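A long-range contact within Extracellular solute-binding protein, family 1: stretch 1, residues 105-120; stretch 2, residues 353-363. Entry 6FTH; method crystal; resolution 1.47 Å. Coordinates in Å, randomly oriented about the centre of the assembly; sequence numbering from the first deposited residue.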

ATOM      1  N   ASP A 105     -22.830  -2.043  13.870  1.00 21.61           N
ATOM      2  CA  ASP A 105     -22.798  -2.791  12.610  1.00 20.60           C
ATOM      3  C   ASP A 105     -23.453  -1.911  11.555  1.00 23.18           C
ATOM      4  O   ASP A 105     -24.681  -1.838  11.457  1.00 22.03           O
ATOM      5  CB  ASP A 105     -23.531  -4.118  12.762  1.00 24.19           C
ATOM      6  CG  ASP A 105     -23.596  -4.926  11.464  1.00 23.71           C
ATOM      7  OD1 ASP A 105     -23.054  -4.505  10.418  1.00 21.16           O
ATOM      8  OD2 ASP A 105     -24.232  -5.996  11.488  1.00 24.77           O
ATOM      9  N   LEU A 106     -22.623  -1.222  10.771  1.00 18.99           N
ATOM     10  CA  LEU A 106     -23.103  -0.269   9.781  1.00 18.30           C
ATOM     11  C   LEU A 106     -23.816  -0.928   8.611  1.00 19.21           C
ATOM     12  O   LEU A 106     -24.517  -0.234   7.867  1.00 20.94           O
ATOM     13  CB  LEU A 106     -21.920   0.555   9.266  1.00 17.52           C
ATOM     14  CG  LEU A 106     -21.223   1.397  10.331  1.00 18.81           C
ATOM     15  CD1 LEU A 106     -19.844   1.860   9.859  1.00 19.91           C
ATOM     16  CD2 LEU A 106     -22.106   2.598  10.691  1.00 19.62           C
ATOM     17  N   SER A 107     -23.663  -2.241   8.420  1.00 20.43           N
ATOM     18  CA  SER A 107     -24.411  -2.904   7.359  1.00 20.74           C
ATOM     19  C   SER A 107     -25.916  -2.784   7.563  1.00 24.34           C
ATOM     20  O   SER A 107     -26.664  -2.874   6.583  1.00 25.77           O
ATOM     21  CB  SER A 107     -24.041  -4.382   7.281  1.00 23.48           C
ATOM     22  OG  SER A 107     -24.598  -5.101   8.370  1.00 24.89           O
ATOM     23  N   LYS A 108     -26.370  -2.590   8.807  1.00 21.13           N
ATOM     24  CA  LYS A 108     -27.787  -2.420   9.119  1.00 22.12           C
ATOM     25  C   LYS A 108     -28.260  -0.988   8.923  1.00 26.54           C
ATOM     26  O   LYS A 108     -29.465  -0.739   9.021  1.00 24.74           O
ATOM     27  CB  LYS A 108     -28.063  -2.795  10.582  1.00 25.72           C
ATOM     28  CG  LYS A 108     -27.695  -4.231  10.968  1.00 28.86           C
ATOM     29  CD  LYS A 108     -28.475  -5.241  10.144  1.00 39.32           C
ATOM     30  CE  LYS A 108     -28.215  -6.671  10.613  1.00 39.81           C
ATOM     31  NZ  LYS A 108     -26.792  -7.080  10.391  1.00 48.59           N
ATOM     32  N   ASP A 109     -27.343  -0.054   8.654  1.00 21.59           N
ATOM     33  CA  ASP A 109     -27.636   1.373   8.621  1.00 23.32           C
ATOM     34  C   ASP A 109     -27.499   1.970   7.224  1.00 19.69           C
ATOM     35  O   ASP A 109     -27.510   3.198   7.080  1.00 21.44           O
ATOM     36  CB  ASP A 109     -26.697   2.125   9.573  1.00 21.73           C
ATOM     37  CG  ASP A 109     -26.912   1.763  11.025  1.00 26.85           C
ATOM     38  OD1 ASP A 109     -28.058   1.411  11.376  1.00 26.61           O
ATOM     39  OD2 ASP A 109     -25.947   1.840  11.820  1.00 25.34           O
ATOM     40  N   LEU A 110     -27.376   1.141   6.187  1.00 22.70           N
ATOM     41  CA  LEU A 110     -27.038   1.684   4.878  1.00 22.58           C
ATOM     42  C   LEU A 110     -28.135   2.565   4.294  1.00 22.59           C
ATOM     43  O   LEU A 110     -27.840   3.429   3.465  1.00 21.70           O
ATOM     44  CB  LEU A 110     -26.640   0.561   3.922  1.00 21.26           C
ATOM     45  CG  LEU A 110     -25.201   0.063   4.113  1.00 23.72           C
ATOM     46  CD1 LEU A 110     -25.002  -1.258   3.382  1.00 28.03           C
ATOM     47  CD2 LEU A 110     -24.210   1.098   3.611  1.00 24.30           C
ATOM     48  N   ASP A 111     -29.391   2.395   4.708  1.00 23.76           N
ATOM     49  CA  ASP A 111     -30.427   3.248   4.135  1.00 25.02           C
ATOM     50  C   ASP A 111     -30.307   4.684   4.615  1.00 22.43           C
ATOM     51  O   ASP A 111     -30.819   5.592   3.952  1.00 25.97           O
ATOM     52  CB  ASP A 111     -31.819   2.681   4.430  1.00 28.16           C
ATOM     53  CG  ASP A 111     -32.119   1.426   3.630  1.00 36.48           C
ATOM     54  OD1 ASP A 111     -31.504   1.213   2.549  1.00 35.37           O
ATOM     55  OD2 ASP A 111     -32.984   0.647   4.087  1.00 39.94           O
ATOM     56  N   LYS A 112     -29.638   4.915   5.739  1.00 21.89           N
ATOM     57  CA  LYS A 112     -29.328   6.272   6.180  1.00 23.87           C
ATOM     58  C   LYS A 112     -28.050   6.808   5.558  1.00 21.22           C
ATOM     59  O   LYS A 112     -27.671   7.953   5.841  1.00 22.53           O
ATOM     60  CB  LYS A 112     -29.237   6.339   7.714  1.00 26.84           C
ATOM     61  CG  LYS A 112     -30.533   5.925   8.408  1.00 31.12           C
ATOM     62  CD  LYS A 112     -30.510   6.204   9.891  1.00 39.53           C
ATOM     63  CE  LYS A 112     -31.594   5.411  10.599  1.00 47.89           C
ATOM     64  NZ  LYS A 112     -32.837   5.345   9.786  1.00 51.95           N
ATOM     65  N   MET A 113     -27.389   6.022   4.707  1.00 17.46           N
ATOM     66  CA  MET A 113     -26.148   6.440   4.051  1.00 19.38           C
ATOM     67  C   MET A 113     -26.220   6.178   2.554  1.00 18.88           C
ATOM     68  O   MET A 113     -25.436   5.401   2.001  1.00 18.89           O
ATOM     69  CB  MET A 113     -24.958   5.708   4.672  1.00 18.00           C
ATOM     70  CG  MET A 113     -24.772   6.015   6.141  1.00 19.42           C
ATOM     71  SD  MET A 113     -23.321   5.203   6.866  1.00 19.36           S
ATOM     72  CE  MET A 113     -23.792   3.477   6.817  1.00 23.36           C
ATOM     73  N   PRO A 114     -27.150   6.824   1.857  1.00 17.57           N
ATOM     74  CA  PRO A 114     -27.291   6.559   0.421  1.00 20.31           C
ATOM     75  C   PRO A 114     -26.022   6.813  -0.386  1.00 16.88           C
ATOM     76  O   PRO A 114     -25.792   6.131  -1.388  1.00 16.26           O
ATOM     77  CB  PRO A 114     -28.462   7.469   0.005  1.00 22.18           C
ATOM     78  CG  PRO A 114     -28.597   8.460   1.108  1.00 23.37           C
ATOM     79  CD  PRO A 114     -28.179   7.748   2.358  1.00 20.43           C
ATOM     80  N   ASN A 115     -25.167   7.761   0.027  1.00 17.11           N
ATOM     81  CA  ASN A 115     -23.956   8.012  -0.750  1.00 17.83           C
ATOM     82  C   ASN A 115     -22.962   6.868  -0.573  1.00 15.07           C
ATOM     83  O   ASN A 115     -22.156   6.598  -1.467  1.00 16.62           O
ATOM     84  CB  ASN A 115     -23.317   9.341  -0.339  1.00 16.10           C
ATOM     85  CG  ASN A 115     -24.191  10.547  -0.673  1.00 17.71           C
ATOM     86  OD1 ASN A 115     -24.893  10.558  -1.680  1.00 22.92           O
ATOM     87  ND2 ASN A 115     -24.152  11.549   0.176  1.00 16.36           N
ATOM     88  N   VAL A 116     -23.012   6.208   0.586  1.00 16.73           N
ATOM     89  CA  VAL A 116     -22.207   5.015   0.830  1.00 16.64           C
ATOM     90  C   VAL A 116     -22.766   3.843   0.046  1.00 17.95           C
ATOM     91  O   VAL A 116     -22.018   3.038  -0.509  1.00 16.14           O
ATOM     92  CB  VAL A 116     -22.164   4.693   2.334  1.00 16.20           C
ATOM     93  CG1 VAL A 116     -21.391   3.389   2.596  1.00 18.10           C
ATOM     94  CG2 VAL A 116     -21.552   5.838   3.145  1.00 18.82           C
ATOM     95  N   LYS A 117     -24.092   3.716  -0.013  1.00 17.61           N
ATOM     96  CA  LYS A 117     -24.676   2.684  -0.865  1.00 17.71           C
ATOM     97  C   LYS A 117     -24.239   2.860  -2.314  1.00 18.52           C
ATOM     98  O   LYS A 117     -23.976   1.881  -3.023  1.00 18.73           O
ATOM     99  CB  LYS A 117     -26.205   2.718  -0.784  1.00 22.12           C
ATOM    100  CG  LYS A 117     -26.775   2.087   0.456  1.00 22.84           C
ATOM    101  CD  LYS A 117     -28.242   1.714   0.263  1.00 24.41           C
ATOM    102  CE  LYS A 117     -29.118   2.921   0.086  1.00 30.99           C
ATOM    103  NZ  LYS A 117     -30.560   2.474   0.094  1.00 35.07           N
ATOM    104  N   GLN A 118     -24.184   4.103  -2.788  1.00 17.83           N
ATOM    105  CA  GLN A 118     -23.766   4.350  -4.161  1.00 18.95           C
ATOM    106  C   GLN A 118     -22.300   3.978  -4.353  1.00 16.31           C
ATOM    107  O   GLN A 118     -21.925   3.371  -5.367  1.00 16.06           O
ATOM    108  CB  GLN A 118     -24.015   5.816  -4.517  1.00 19.54           C
ATOM    109  CG  GLN A 118     -23.774   6.131  -5.947  1.00 21.38           C
ATOM    110  CD  GLN A 118     -24.828   5.533  -6.838  1.00 27.35           C
ATOM    111  OE1 GLN A 118     -25.957   5.298  -6.400  1.00 28.32           O
ATOM    112  NE2 GLN A 118     -24.471   5.272  -8.081  1.00 24.87           N
ATOM    113  N   PHE A 119     -21.459   4.329  -3.376  1.00 15.36           N
ATOM    114  CA  PHE A 119     -20.068   3.885  -3.385  1.00 15.32           C
ATOM    115  C   PHE A 119     -20.000   2.372  -3.587  1.00 14.77           C
ATOM    116  O   PHE A 119     -19.307   1.884  -4.486  1.00 14.65           O
ATOM    117  CB  PHE A 119     -19.436   4.338  -2.054  1.00 13.06           C
ATOM    118  CG  PHE A 119     -17.985   3.923  -1.814  1.00 11.71           C
ATOM    119  CD1 PHE A 119     -17.127   3.521  -2.818  1.00 15.05           C
ATOM    120  CD2 PHE A 119     -17.506   3.942  -0.508  1.00 12.69           C
ATOM    121  CE1 PHE A 119     -15.816   3.155  -2.534  1.00 14.69           C
ATOM    122  CE2 PHE A 119     -16.192   3.600  -0.223  1.00 12.08           C
ATOM    123  CZ  PHE A 119     -15.355   3.201  -1.237  1.00 12.59           C
ATOM    124  N   PHE A 120     -20.757   1.629  -2.783  1.00 15.33           N
ATOM    125  CA  PHE A 120     -20.713   0.174  -2.838  1.00 14.36           C
ATOM    126  C   PHE A 120     -21.313  -0.380  -4.122  1.00 17.83           C
ATOM    127  O   PHE A 120     -20.875  -1.436  -4.584  1.00 18.72           O
ATOM    128  CB  PHE A 120     -21.438  -0.412  -1.622  1.00 15.12           C
ATOM    129  CG  PHE A 120     -20.741  -0.175  -0.307  1.00 15.59           C
ATOM    130  CD1 PHE A 120     -19.435   0.336  -0.236  1.00 14.52           C
ATOM    131  CD2 PHE A 120     -21.384  -0.492   0.876  1.00 18.16           C
ATOM    132  CE1 PHE A 120     -18.806   0.508   0.992  1.00 15.83           C
ATOM    133  CE2 PHE A 120     -20.755  -0.322   2.100  1.00 19.04           C
ATOM    134  CZ  PHE A 120     -19.474   0.194   2.157  1.00 18.87           C
ATOM    135  N   ALA A 353     -24.673  11.046  13.462  1.00 19.38           N
ATOM    136  CA  ALA A 353     -23.403  10.454  13.043  1.00 19.52           C
ATOM    137  C   ALA A 353     -23.517   9.786  11.673  1.00 17.53           C
ATOM    138  O   ALA A 353     -22.582   9.862  10.861  1.00 17.39           O
ATOM    139  CB  ALA A 353     -22.928   9.451  14.092  1.00 20.17           C
ATOM    140  N   LEU A 354     -24.637   9.108  11.416  1.00 18.48           N
ATOM    141  CA  LEU A 354     -24.879   8.492  10.113  1.00 17.16           C
ATOM    142  C   LEU A 354     -25.095   9.543   9.033  1.00 16.49           C
ATOM    143  O   LEU A 354     -24.674   9.356   7.888  1.00 17.74           O
ATOM    144  CB  LEU A 354     -26.066   7.543  10.222  1.00 18.23           C
ATOM    145  CG  LEU A 354     -25.824   6.298  11.093  1.00 20.80           C
ATOM    146  CD1 LEU A 354     -27.141   5.549  11.387  1.00 22.22           C
ATOM    147  CD2 LEU A 354     -24.791   5.347  10.433  1.00 21.49           C
ATOM    148  N   LYS A 355     -25.727  10.667   9.378  1.00 19.59           N
ATOM    149  CA  LYS A 355     -25.823  11.767   8.427  1.00 18.60           C
ATOM    150  C   LYS A 355     -24.441  12.319   8.107  1.00 17.65           C
ATOM    151  O   LYS A 355     -24.142  12.639   6.948  1.00 18.89           O
ATOM    152  CB  LYS A 355     -26.725  12.869   8.986  1.00 24.21           C
ATOM    153  CG  LYS A 355     -26.687  14.117   8.130  1.00 24.80           C
ATOM    154  CD  LYS A 355     -27.969  14.938   8.197  1.00 33.10           C
ATOM    155  CE  LYS A 355     -28.215  15.476   9.553  1.00 32.04           C
ATOM    156  NZ  LYS A 355     -29.173  16.651   9.481  1.00 33.07           N
ATOM    157  N   LEU A 356     -23.580  12.419   9.122  1.00 16.94           N
ATOM    158  CA  LEU A 356     -22.195  12.837   8.898  1.00 18.23           C
ATOM    159  C   LEU A 356     -21.457  11.885   7.949  1.00 15.59           C
ATOM    160  O   LEU A 356     -20.736  12.331   7.042  1.00 17.16           O
ATOM    161  CB  LEU A 356     -21.462  12.937  10.240  1.00 18.56           C
ATOM    162  CG  LEU A 356     -19.971  13.249  10.206  1.00 20.80           C
ATOM    163  CD1 LEU A 356     -19.743  14.634   9.615  1.00 26.23           C
ATOM    164  CD2 LEU A 356     -19.378  13.172  11.607  1.00 25.86           C
ATOM    165  N   ALA A 357     -21.606  10.574   8.150  1.00 16.62           N
ATOM    166  CA  ALA A 357     -21.027   9.614   7.211  1.00 16.82           C
ATOM    167  C   ALA A 357     -21.549   9.852   5.803  1.00 15.09           C
ATOM    168  O   ALA A 357     -20.786   9.881   4.828  1.00 14.92           O
ATOM    169  CB  ALA A 357     -21.369   8.190   7.642  1.00 15.74           C
ATOM    170  N   ASN A 358     -22.861   9.987   5.674  1.00 17.00           N
ATOM    171  CA  ASN A 358     -23.431  10.153   4.352  1.00 17.03           C
ATOM    172  C   ASN A 358     -22.839  11.374   3.666  1.00 15.09           C
ATOM    173  O   ASN A 358     -22.542  11.339   2.470  1.00 15.89           O
ATOM    174  CB  ASN A 358     -24.953  10.267   4.447  1.00 16.90           C
ATOM    175  CG  ASN A 358     -25.592  10.217   3.099  1.00 19.50           C
ATOM    176  OD1 ASN A 358     -25.330   9.302   2.320  1.00 19.64           O
ATOM    177  ND2 ASN A 358     -26.373  11.249   2.763  1.00 20.51           N
ATOM    178  N   LEU A 359     -22.653  12.463   4.418  1.00 16.31           N
ATOM    179  CA  LEU A 359     -22.125  13.690   3.834  1.00 15.82           C
ATOM    180  C   LEU A 359     -20.640  13.564   3.491  1.00 15.45           C
ATOM    181  O   LEU A 359     -20.202  14.038   2.432  1.00 15.62           O
ATOM    182  CB  LEU A 359     -22.377  14.869   4.769  1.00 17.18           C
ATOM    183  CG  LEU A 359     -23.853  15.242   4.947  1.00 22.77           C
ATOM    184  CD1 LEU A 359     -23.991  16.322   5.997  1.00 20.73           C
ATOM    185  CD2 LEU A 359     -24.451  15.713   3.613  1.00 23.14           C
ATOM    186  N   LEU A 360     -19.849  12.917   4.367  1.00 14.09           N
ATOM    187  CA  LEU A 360     -18.443  12.667   4.060  1.00 15.44           C
ATOM    188  C   LEU A 360     -18.281  11.972   2.722  1.00 10.77           C
ATOM    189  O   LEU A 360     -17.353  12.288   1.968  1.00 13.74           O
ATOM    190  CB  LEU A 360     -17.771  11.830   5.157  1.00 13.82           C
ATOM    191  CG  LEU A 360     -17.457  12.586   6.455  1.00 14.56           C
ATOM    192  CD1 LEU A 360     -17.127  11.589   7.553  1.00 14.97           C
ATOM    193  CD2 LEU A 360     -16.324  13.579   6.298  1.00 18.56           C
ATOM    194  N   TYR A 361     -19.185  11.032   2.421  1.00 12.65           N
ATOM    195  CA  TYR A 361     -19.136  10.216   1.213  1.00 13.71           C
ATOM    196  C   TYR A 361     -19.876  10.841   0.035  1.00 15.32           C
ATOM    197  O   TYR A 361     -19.940  10.238  -1.048  1.00 14.71           O
ATOM    198  CB  TYR A 361     -19.616   8.787   1.536  1.00 13.21           C
ATOM    199  CG  TYR A 361     -18.523   8.021   2.277  1.00 14.72           C
ATOM    200  CD1 TYR A 361     -18.247   8.268   3.617  1.00 14.48           C
ATOM    201  CD2 TYR A 361     -17.715   7.112   1.612  1.00 13.64           C
ATOM    202  CE1 TYR A 361     -17.212   7.624   4.278  1.00 13.65           C
ATOM    203  CE2 TYR A 361     -16.677   6.451   2.274  1.00 14.18           C
ATOM    204  CZ  TYR A 361     -16.437   6.710   3.596  1.00 13.79           C
ATOM    205  OH  TYR A 361     -15.405   6.083   4.264  1.00 14.84           O
ATOM    206  N   SER A 362     -20.400  12.055   0.202  1.00 14.38           N
ATOM    207  CA  SER A 362     -20.909  12.771  -0.952  1.00 13.74           C
ATOM    208  C   SER A 362     -19.740  13.305  -1.764  1.00 13.23           C
ATOM    209  O   SER A 362     -18.639  13.502  -1.251  1.00 13.16           O
ATOM    210  CB  SER A 362     -21.787  13.953  -0.509  1.00 15.53           C
ATOM    211  OG  SER A 362     -21.016  15.006   0.034  1.00 15.68           O
ATOM    212  N   GLU A 363     -20.002  13.606  -3.039  1.00 15.00           N
ATOM    213  CA  GLU A 363     -18.946  14.141  -3.889  1.00 12.72           C
ATOM    214  C   GLU A 363     -18.407  15.456  -3.336  1.00 16.41           C
ATOM    215  O   GLU A 363     -17.185  15.662  -3.290  1.00 14.98           O
ATOM    216  CB  GLU A 363     -19.469  14.292  -5.318  1.00 14.44           C
ATOM    217  CG  GLU A 363     -18.447  14.783  -6.328  1.00 14.13           C
ATOM    218  CD  GLU A 363     -19.001  14.843  -7.738  1.00 17.05           C
ATOM    219  OE1 GLU A 363     -19.810  13.937  -8.050  1.00 18.82           O
ATOM    220  OE2 GLU A 363     -18.635  15.767  -8.511  1.00 16.40           O
TER

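Along stretch 1 the contact opens with Leu-106, whose CD2 lies 3.9 Å from CD2 of Leu-354, a purely apolar touch between two buried side chains. Leu-354 points toward stretch 1 and gathers several neighbours: its CD1 lies 3.8 Å from CG of Asp-109 and 3.7 Å from CD of Lys-112. Lysine suits this exposed margin because its methylene chain can pack against leucine while its charged end leads away. Met-113 continues the apolar strip, its long, flexible side chain setting SD 3.9 Å from Leu-354 CD2 and 3.7 Å from Ala-357 CB.

Here the polar centre begins. Met-113 occupies the N-cap position, and Pro-114, with no amide hydrogen to give, starts the helix. Asn-115 does have one: its N donates to Asn-358 OD1 at 2.8 Å, nearly straight at 168°. Asn-115 ND2 also donates to the backbone O of Asn-358, at 2.8 Å and 178°. The two asparagines thus join the helices, which cross at 46°, through one backbone donor and one backbone acceptor.

Beyond them the packing is apolar again. Val-116 CG2 rests 3.8 Å from Tyr-361 CG, and Phe-119 meets the same tyrosine rim to rim, CD2 of Phe-119 lying 3.8 Å from CD2 of Tyr-361. Both are buried, so their apolar side chains suit packing against Tyr-361.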